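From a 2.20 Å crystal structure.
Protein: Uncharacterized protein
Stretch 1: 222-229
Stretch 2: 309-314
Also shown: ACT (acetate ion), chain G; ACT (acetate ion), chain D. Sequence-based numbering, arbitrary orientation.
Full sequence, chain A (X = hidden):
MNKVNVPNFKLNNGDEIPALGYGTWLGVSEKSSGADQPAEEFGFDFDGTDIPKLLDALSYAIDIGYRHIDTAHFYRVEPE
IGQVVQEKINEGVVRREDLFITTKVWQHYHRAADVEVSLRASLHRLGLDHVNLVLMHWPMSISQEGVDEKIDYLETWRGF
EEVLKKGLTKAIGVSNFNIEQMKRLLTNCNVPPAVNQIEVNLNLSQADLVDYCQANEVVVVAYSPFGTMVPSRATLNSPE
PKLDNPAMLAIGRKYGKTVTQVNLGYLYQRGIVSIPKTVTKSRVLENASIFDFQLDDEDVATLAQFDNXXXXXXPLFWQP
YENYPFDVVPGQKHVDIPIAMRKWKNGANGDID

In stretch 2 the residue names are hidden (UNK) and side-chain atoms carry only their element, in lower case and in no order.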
# COMPACT_ATOMS: atom_id res chain seq x y z
N ALA A 222 1.72 -0.95 5.10
CA ALA A 222 0.39 -0.54 5.55
C ALA A 222 -0.22 0.52 4.64
O ALA A 222 0.35 1.60 4.52
CB ALA A 222 0.48 0.03 6.96
N TYR A 223 -1.37 0.23 4.06
CA TYR A 223 -2.27 1.28 3.59
C TYR A 223 -3.32 1.65 4.63
O TYR A 223 -3.50 0.95 5.61
CB TYR A 223 -2.87 0.93 2.25
CG TYR A 223 -3.93 -0.14 2.17
CD1 TYR A 223 -5.26 0.15 2.45
CD2 TYR A 223 -3.61 -1.43 1.79
CE1 TYR A 223 -6.22 -0.83 2.36
CE2 TYR A 223 -4.57 -2.37 1.69
CZ TYR A 223 -5.86 -2.10 1.98
OH TYR A 223 -6.83 -3.10 1.81
N SER A 224 -3.98 2.80 4.42
CA SER A 224 -4.85 3.45 5.41
C SER A 224 -4.27 3.43 6.79
O SER A 224 -4.92 2.97 7.69
CB SER A 224 -6.23 2.81 5.51
OG SER A 224 -6.89 2.85 4.27
N PRO A 225 -3.05 3.92 6.95
CA PRO A 225 -2.33 3.89 8.21
C PRO A 225 -2.98 4.74 9.31
O PRO A 225 -2.68 4.53 10.48
CB PRO A 225 -0.93 4.38 7.83
CG PRO A 225 -1.19 5.28 6.63
CD PRO A 225 -2.29 4.61 5.89
N PHE A 226 -3.85 5.67 8.96
CA PHE A 226 -4.57 6.52 9.93
C PHE A 226 -5.97 6.00 10.24
O PHE A 226 -6.68 6.59 11.07
CB PHE A 226 -4.71 7.95 9.38
CG PHE A 226 -3.38 8.63 9.10
CD1 PHE A 226 -2.46 8.81 10.10
CD2 PHE A 226 -3.07 9.09 7.83
CE1 PHE A 226 -1.22 9.39 9.83
CE2 PHE A 226 -1.86 9.69 7.55
CZ PHE A 226 -0.94 9.89 8.55
N GLY A 227 -6.36 4.90 9.58
CA GLY A 227 -7.67 4.33 9.73
C GLY A 227 -8.72 5.42 9.60
O GLY A 227 -8.71 6.17 8.63
N THR A 228 -9.61 5.52 10.59
CA THR A 228 -10.68 6.56 10.56
C THR A 228 -10.31 7.78 11.40
O THR A 228 -11.14 8.59 11.72
CB THR A 228 -12.05 5.98 11.02
OG1 THR A 228 -11.91 5.36 12.32
CG2 THR A 228 -12.60 4.93 9.99
N MET A 229 -9.05 7.94 11.76
CA MET A 229 -8.67 9.04 12.63
C MET A 229 -8.80 10.37 11.96
O MET A 229 -9.23 11.35 12.58
CB MET A 229 -7.25 8.89 13.11
CG MET A 229 -6.89 9.97 14.09
SD MET A 229 -5.33 9.61 14.84
CE MET A 229 -4.21 10.07 13.51
N UNK A 309 -10.04 -4.30 16.23
CA UNK A 309 -10.55 -5.01 15.10
C UNK A 309 -11.39 -4.22 14.11
O UNK A 309 -11.85 -4.82 13.15
N UNK A 310 -11.54 -2.92 14.27
CA UNK A 310 -12.33 -2.10 13.33
C UNK A 310 -11.56 -1.89 11.98
O UNK A 310 -10.48 -1.27 11.96
c UNK A 310 -12.62 -0.72 13.95
c UNK A 310 -13.56 0.11 13.13
c UNK A 310 -15.85 0.83 12.59
c UNK A 310 -13.09 0.92 12.08
c UNK A 310 -13.99 1.64 11.27
c UNK A 310 -15.37 1.60 11.53
c UNK A 310 -14.95 0.09 13.39
N UNK A 311 -12.10 -2.39 10.89
CA UNK A 311 -11.44 -2.42 9.60
C UNK A 311 -12.02 -1.27 8.75
O UNK A 311 -13.21 -1.24 8.46
c UNK A 311 -11.68 -3.76 8.95
c UNK A 311 -10.94 -3.93 7.65
n UNK A 311 -10.65 -6.35 7.79
c UNK A 311 -11.27 -5.25 7.06
n UNK A 311 -8.50 -6.04 6.89
n UNK A 311 -8.93 -7.75 8.43
c UNK A 311 -9.37 -6.70 7.70
N UNK A 312 -11.18 -0.29 8.46
CA UNK A 312 -11.56 0.88 7.65
C UNK A 312 -11.97 0.50 6.24
O UNK A 312 -12.90 1.07 5.72
c UNK A 312 -10.40 1.87 7.62
c UNK A 312 -10.73 3.06 6.74
o UNK A 312 -10.10 2.29 8.97
N UNK A 313 -11.30 -0.50 5.64
CA UNK A 313 -11.53 -0.89 4.21
C UNK A 313 -12.08 -2.31 4.09
O UNK A 313 -11.34 -3.29 4.24
c UNK A 313 -9.72 0.72 3.36
c UNK A 313 -10.43 -1.20 1.91
c UNK A 313 -10.22 -0.73 3.35
N UNK A 314 -13.38 -2.43 3.87
CA UNK A 314 -14.06 -3.74 3.94
C UNK A 314 -15.05 -3.77 2.83
O UNK A 314 -16.17 -3.32 2.94
n UNK A 314 -15.34 -5.54 7.91
n UNK A 314 -13.98 -6.40 9.54
c UNK A 314 -15.37 -5.40 5.43
n UNK A 314 -14.81 -7.79 7.93
c UNK A 314 -14.70 -6.58 8.44
c UNK A 314 -14.72 -4.00 5.31
c UNK A 314 -16.20 -5.58 6.72
C ACT G . -15.40 -3.16 10.24
O ACT G . -14.73 -3.96 10.99
OXT ACT G . -15.58 -3.23 8.98
CH3 ACT G . -16.00 -1.98 10.86
C ACT D . -5.88 -8.86 5.71
O ACT D . -6.01 -7.54 5.86
OXT ACT D . -5.27 -9.44 4.76
CH3 ACT D . -6.44 -9.88 6.65

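Position 309 carries backbone atoms alone, with no CB on its CA. Its phi of 78° lies in the region that by itself favours the residue without a CB. It touches nothing on stretch 1. The residue is Gly-309.

Position 310 has seven side-chain carbons: one links the backbone to a closed ring of six, and no heteroatom sits on the ring. A tyrosine would add an oxygen, so the atom count settles the matter. The CA-to-CB bond points toward stretch 1, and one ring carbon comes within 3.8 Å of Thr-228 CG2. The residue is Phe-310, with chi1 at -173° (t). Its atom CE1 makes that contact, and the methyl approaches the ring obliquely. Over one face of the ring lies the methyl group of the chain G acetate, with CH3 3.3 Å from Phe-310 CE2.

At position 311 the side chain runs through three carbons to a nitrogen, then to a carbon bearing two more nitrogens. This unbranched chain ending in a planar three-nitrogen group is a guanidinium, so the residue is Arg-311. Its CA-to-CB bond points away from stretch 1, and although the end of the side chain comes nearer, the closest approach, Arg-311 NH1 to Tyr-223 OH, is still 6.1 Å. It binds acetate instead: Arg-311 NH1 donates a hydrogen bond to O of the chain D ion (3.1 Å), while the backbone atom Arg-311 N donates one to O of the chain G ion (3.1 Å, 168°).

Position 312 shows a CB carrying one oxygen and one carbon. Valine would have two carbons there, and serine would lack the methyl. The oxygen lies 3.3 Å from Gly-227 CA and 3.6 Å from Thr-228 N. The residue is Thr-312, chi1 -60° (m). Neither approach of Thr-312 OG1 is a hydrogen bond; both are packing contacts.

Position 313 has three carbons, two of them branching from CB, and no heteroatom. One methyl reaches 3.7 Å from Ser-224 OG and 4.0 Å from Tyr-223 CE1. The residue is Val-313, chi1 176° (t), and the methyl is CG2, which meets the tyrosine ring at its edge.

Position 314 repeats the three-carbon, guanidinium pattern, but CB at position 314 comes no nearer than 8.7 Å to Tyr-223 OH, the nearest atom of stretch 1. The residue is Arg-314. It clasps the chain G acetate through two hydrogen bonds, from NE to OXT (2.6 Å) and from NH2 to O (2.9 Å).

The contact works by packing, since no hydrogen bond crosses between the stretches and only 257 Å² is buried in all. Phe-310, Thr-312 and Val-313 direct their CB atoms toward stretch 1, whose surface is shaped by two successive turns closed by Gly-227 N to Ser-224 O (3.1 Å) and Met-229 N to Phe-226 O (2.8 Å). Gly-227 matters locally: an ideal CB there would lie 3.4 Å from Thr-312 OG1, and its phi of 48° favours glycine independently. The arginines make no contact with stretch 1, and acetate ions, probably from the crystallisation liquor, accept hydrogen bonds from some of their guanidinium nitrogens.

Stretch 2, residues 309-314: GFRTVR
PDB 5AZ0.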